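Local atomic coordinates of type-iv like competence pilin ttha1218 (Thermus thermophilus, PDB entry 5G25), a protein that is a type IV-like pilin that probably takes part in natural competence, as a subunit of the pilus machinery for DNA uptake. Residues A[11-14]-A[15-19]; A[20-23]-A[24-27]. One frame throughout, in Å; residues are numbered along the deposited sequence.

Overall arrangement
This chain is the C-terminal, probably soluble globular piece of the pilin, without the N-terminal part of the natural protein. Both contacts belong to helix 11-24, which packs on one face of the antiparallel sheet, and they follow each other along the chain with centres about 13 Å apart. Contact 1 (11-14 with 15-19) is regular helix, held by four i to i+4 backbone bonds; contact 2 (20-23 with 24-27) has two such bonds, then one spanning three residues (i to i+3) as the helix ends. Each is partly buried: Val12 and Met16, then Met20 and Leu23, sit in the core. At the surface, contact 1 has a weak side-chain bond and contact 2 a salt bridge.

Contact 1: A[11-14]-A[15-19]; sequences TVVR and EMENF
Val12 and Met16, one helical turn apart, make the apolar part of this local contact: CG1 of Val12 lies 3.9 Å from SD of Met16, and the two side chains run obliquely past each other. Met16 reaches this position with CG beside its own backbone N (chi1 -67°), which also sets its CG 3.1 Å from the carbonyl oxygen O of Val12, so the thioether chain leaves the helix close against the preceding turn.

The backbone bonds are those of a regular alpha-helix. Glu15 N donates to Thr11 O at 3.1 Å, and the pairs Met16 to Val12, Glu17 to Val13 and Asn18 to Arg14 repeat the same i+4 step. The first of them is the straightest, with an N-H...O angle of 167°.

Polar side chains contribute less. The chain of Glu15 bends back at chi2 (-60°), and Asn18 ND2 gives its OE2 a weak hydrogen bond of 3.4 Å, also between residues within one turn. Arg14 is not drawn into this pair: its NH1 stays 6.5 Å from Glu15 OE2, too far for a salt bridge.

The two kinds of residue divide between the faces of an amphipathic helix. Val12 and Met16 are buried against strand 70-77, on Val77, with Met16 also meeting Leu75, Leu82 of strand 80-87 and Leu40 of strand 36-40. Phe19 extends the apolar face onto Leu38, Leu40 and Leu75, whereas Arg14 and Asn18 are exposed; the segment thereby packs helix 11-24 onto three strands of the sheet.

Contact 2: A[20-23]-A[24-27]; sequences MERL and RQDP
Arg22 and Asp26 both start with CG anti to the backbone N, and a bend at chi2 of Arg22 (63°) followed by an extended CG-CD-NE run carries its guanidinium alongside the aspartate, the two side chains pointing the same way. The planar groups are nearly coplanar, 18° apart. NH1 of Arg22 donates to OD2 of Asp26 at 3.0 Å, in the guanidinium plane and onto the anti lone pair of that oxygen, while NH2 adds a weak bond of 3.4 Å to the same OD2. One oxygen thus receives both donors in a forked salt bridge; OD1 of Asp26 has a weak bond to Gly29 N in the following loop.

Glu21 and Gln25 meet differently. Their side chains cross with the carboxylate and amide planes steeply inclined, and Glu21 OE2 comes 3.5 Å from Gln25 NE2. Arg24 NH1 and NH2 are hydrogen-bonded to Val85 O and Thr84 OG1 of strand 80-87, while its NE stays 4.4 Å from Glu21 OE1.

The backbone records the end of the helix. Arg24 N to Met20 O (2.9 Å) and Gln25 N to Glu21 O keep the i+4 pattern, but Asp26 N turns to Leu23 O, an i+3 bond approaching from above the carbonyl plane (65° out of it). On the buried face, Met20 and Leu23 pack on Val73 of strand 70-77.

An alanine in place of Asp26 removes both oxygens, and the Arg22 guanidinium would probably be left without its charge partner and freer to swing. The in-plane bridge, with OD1 weakly bonded to Gly29 N, links the last helical turn to the loop leading to helix 30-33, which is consistent with holding the chain as it leaves the helix.

Contact 1: A[11-14]-A[15-19]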
loop_
_atom_site.group_PDB
_atom_site.type_symbol
_atom_site.label_atom_id
_atom_site.label_comp_id
_atom_site.label_asym_id
_atom_site.label_seq_id
_atom_site.Cartn_x
_atom_site.Cartn_y
_atom_site.Cartn_z
ATOM N N THR A 11 -4.280 -15.568 11.606
ATOM C CA THR A 11 -3.570 -14.464 12.224
ATOM C C THR A 11 -2.823 -13.593 11.214
ATOM O O THR A 11 -2.781 -12.376 11.360
ATOM C CB THR A 11 -2.564 -15.022 13.244
ATOM O OG1 THR A 11 -3.267 -15.852 14.177
ATOM C CG2 THR A 11 -1.828 -13.895 13.978
ATOM N N VAL A 12 -2.224 -14.215 10.200
ATOM C CA VAL A 12 -1.464 -13.472 9.190
ATOM C C VAL A 12 -2.346 -12.515 8.380
ATOM O O VAL A 12 -1.997 -11.362 8.188
ATOM C CB VAL A 12 -0.675 -14.423 8.272
ATOM C CG1 VAL A 12 -0.224 -13.728 7.000
ATOM C CG2 VAL A 12 0.527 -14.997 9.030
ATOM N N VAL A 13 -3.496 -12.987 7.932
ATOM C CA VAL A 13 -4.426 -12.153 7.194
ATOM C C VAL A 13 -4.924 -10.973 8.040
ATOM O O VAL A 13 -5.026 -9.856 7.562
ATOM C CB VAL A 13 -5.619 -12.985 6.690
ATOM C CG1 VAL A 13 -6.735 -12.072 6.186
ATOM C CG2 VAL A 13 -5.152 -13.905 5.579
ATOM N N ARG A 14 -5.213 -11.230 9.305
ATOM C CA ARG A 14 -5.693 -10.187 10.196
ATOM C C ARG A 14 -4.635 -9.081 10.360
ATOM O O ARG A 14 -4.962 -7.902 10.261
ATOM C CB ARG A 14 -6.056 -10.799 11.556
ATOM C CG ARG A 14 -7.108 -10.025 12.348
ATOM C CD ARG A 14 -7.723 -10.855 13.478
ATOM N NE ARG A 14 -8.185 -12.177 13.027
ATOM C CZ ARG A 14 -7.711 -13.353 13.455
ATOM N NH1 ARG A 14 -6.751 -13.423 14.380
ATOM N NH2 ARG A 14 -8.210 -14.480 12.957
ATOM N N GLU A 15 -3.379 -9.475 10.598
ATOM C CA GLU A 15 -2.261 -8.542 10.727
ATOM C C GLU A 15 -1.965 -7.777 9.456
ATOM O O GLU A 15 -1.557 -6.625 9.514
ATOM C CB GLU A 15 -0.985 -9.287 11.123
ATOM C CG GLU A 15 -1.026 -9.839 12.516
ATOM C CD GLU A 15 -1.221 -8.729 13.504
ATOM O OE1 GLU A 15 -0.246 -7.977 13.781
ATOM O OE2 GLU A 15 -2.374 -8.599 13.962
ATOM N N MET A 16 -2.140 -8.421 8.303
ATOM C CA MET A 16 -1.940 -7.727 7.046
ATOM C C MET A 16 -3.013 -6.624 6.923
ATOM O O MET A 16 -2.731 -5.518 6.485
ATOM C CB MET A 16 -1.999 -8.696 5.859
ATOM C CG MET A 16 -0.862 -9.703 5.774
ATOM S SD MET A 16 -1.198 -10.939 4.497
ATOM C CE MET A 16 -0.849 -10.020 3.016
ATOM N N GLU A 17 -4.232 -6.918 7.351
ATOM C CA GLU A 17 -5.316 -5.904 7.290
ATOM C C GLU A 17 -5.091 -4.733 8.240
ATOM O O GLU A 17 -5.326 -3.581 7.862
ATOM C CB GLU A 17 -6.692 -6.552 7.468
ATOM C CG GLU A 17 -7.016 -7.445 6.267
ATOM C CD GLU A 17 -8.354 -8.164 6.332
ATOM O OE1 GLU A 17 -8.782 -8.531 7.447
ATOM O OE2 GLU A 17 -8.955 -8.384 5.244
ATOM N N ASN A 18 -4.574 -5.021 9.433
ATOM C CA ASN A 18 -4.258 -3.978 10.405
ATOM C C ASN A 18 -3.170 -3.066 9.913
ATOM O O ASN A 18 -3.228 -1.868 10.065
ATOM C CB ASN A 18 -3.809 -4.586 11.730
ATOM C CG ASN A 18 -4.971 -5.122 12.538
ATOM O OD1 ASN A 18 -6.081 -4.591 12.487
ATOM N ND2 ASN A 18 -4.725 -6.185 13.279
ATOM N N PHE A 19 -2.154 -3.657 9.321
ATOM C CA PHE A 19 -1.054 -2.881 8.823
ATOM C C PHE A 19 -1.493 -2.054 7.649
ATOM O O PHE A 19 -1.094 -0.898 7.511
ATOM C CB PHE A 19 0.118 -3.778 8.424
ATOM C CG PHE A 19 1.343 -3.008 8.107
ATOM C CD1 PHE A 19 2.059 -2.385 9.126
ATOM C CD2 PHE A 19 1.744 -2.837 6.810
ATOM C CE1 PHE A 19 3.175 -1.634 8.828
ATOM C CE2 PHE A 19 2.864 -2.089 6.506
ATOM C CZ PHE A 19 3.582 -1.493 7.510
#

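Contact 2: A[20-23]-A[24-27]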
loop_
_atom_site.group_PDB
_atom_site.type_symbol
_atom_site.label_atom_id
_atom_site.label_comp_id
_atom_site.label_asym_id
_atom_site.label_seq_id
_atom_site.Cartn_x
_atom_site.Cartn_y
_atom_site.Cartn_z
ATOM N N MET A 20 -2.318 -2.636 6.789
ATOM C CA MET A 20 -2.837 -1.892 5.653
ATOM C C MET A 20 -3.668 -0.681 6.092
ATOM O O MET A 20 -3.605 0.393 5.474
ATOM C CB MET A 20 -3.674 -2.796 4.769
ATOM C CG MET A 20 -4.056 -2.137 3.457
ATOM S SD MET A 20 -2.647 -1.785 2.366
ATOM C CE MET A 20 -2.301 -3.390 1.653
ATOM N N GLU A 21 -4.438 -0.854 7.155
ATOM C CA GLU A 21 -5.267 0.233 7.685
ATOM C C GLU A 21 -4.333 1.282 8.256
ATOM O O GLU A 21 -4.553 2.467 8.105
ATOM C CB GLU A 21 -6.220 -0.314 8.748
ATOM C CG GLU A 21 -7.090 0.710 9.475
ATOM C CD GLU A 21 -8.123 1.371 8.569
ATOM O OE1 GLU A 21 -8.634 0.711 7.621
ATOM O OE2 GLU A 21 -8.421 2.566 8.811
ATOM N N ARG A 22 -3.254 0.841 8.889
ATOM C CA ARG A 22 -2.261 1.783 9.382
ATOM C C ARG A 22 -1.659 2.642 8.259
ATOM O O ARG A 22 -1.403 3.839 8.444
ATOM C CB ARG A 22 -1.170 1.024 10.120
ATOM C CG ARG A 22 -0.017 1.907 10.557
ATOM C CD ARG A 22 -0.464 2.957 11.547
ATOM N NE ARG A 22 0.667 3.766 11.995
ATOM C CZ ARG A 22 1.244 4.726 11.278
ATOM N NH1 ARG A 22 0.779 5.030 10.081
ATOM N NH2 ARG A 22 2.302 5.394 11.760
ATOM N N LEU A 23 -1.427 2.042 7.094
ATOM C CA LEU A 23 -0.933 2.806 5.934
ATOM C C LEU A 23 -1.976 3.750 5.380
ATOM O O LEU A 23 -1.658 4.870 4.958
ATOM C CB LEU A 23 -0.468 1.892 4.809
ATOM C CG LEU A 23 0.738 1.004 5.120
ATOM C CD1 LEU A 23 0.968 0.023 3.985
ATOM C CD2 LEU A 23 1.972 1.866 5.350
ATOM N N ARG A 24 -3.223 3.311 5.393
ATOM C CA ARG A 24 -4.301 4.114 4.822
ATOM C C ARG A 24 -4.518 5.379 5.646
ATOM O O ARG A 24 -4.865 6.412 5.107
ATOM C CB ARG A 24 -5.600 3.316 4.708
ATOM C CG ARG A 24 -6.668 4.088 3.934
ATOM C CD ARG A 24 -8.014 3.389 3.892
ATOM N NE ARG A 24 -7.894 1.996 3.460
ATOM C CZ ARG A 24 -7.643 1.597 2.216
ATOM N NH1 ARG A 24 -7.457 2.467 1.230
ATOM N NH2 ARG A 24 -7.561 0.299 1.955
ATOM N N GLN A 25 -4.246 5.316 6.945
ATOM C CA GLN A 25 -4.282 6.524 7.777
ATOM C C GLN A 25 -3.073 7.444 7.573
ATOM O O GLN A 25 -3.089 8.553 8.079
ATOM C CB GLN A 25 -4.328 6.136 9.254
ATOM C CG GLN A 25 -5.547 5.309 9.615
ATOM C CD GLN A 25 -5.422 4.627 10.962
ATOM O OE1 GLN A 25 -4.374 4.674 11.605
ATOM N NE2 GLN A 25 -6.497 3.978 11.396
ATOM N N ASP A 26 -2.027 7.006 6.855
ATOM C CA ASP A 26 -0.768 7.765 6.826
ATOM C C ASP A 26 -0.247 7.806 5.398
ATOM O O ASP A 26 0.861 7.352 5.119
ATOM C CB ASP A 26 0.225 7.077 7.774
ATOM C CG ASP A 26 1.427 7.942 8.158
ATOM O OD1 ASP A 26 1.667 9.011 7.572
ATOM O OD2 ASP A 26 2.152 7.521 9.086
ATOM N N PRO A 27 -1.039 8.367 4.474
ATOM C CA PRO A 27 -0.598 8.283 3.080
ATOM C C PRO A 27 0.747 8.957 2.824
ATOM O O PRO A 27 1.511 8.454 2.014
ATOM C CB PRO A 27 -1.717 8.985 2.292
ATOM C CG PRO A 27 -2.847 9.170 3.277
ATOM C CD PRO A 27 -2.200 9.256 4.622
#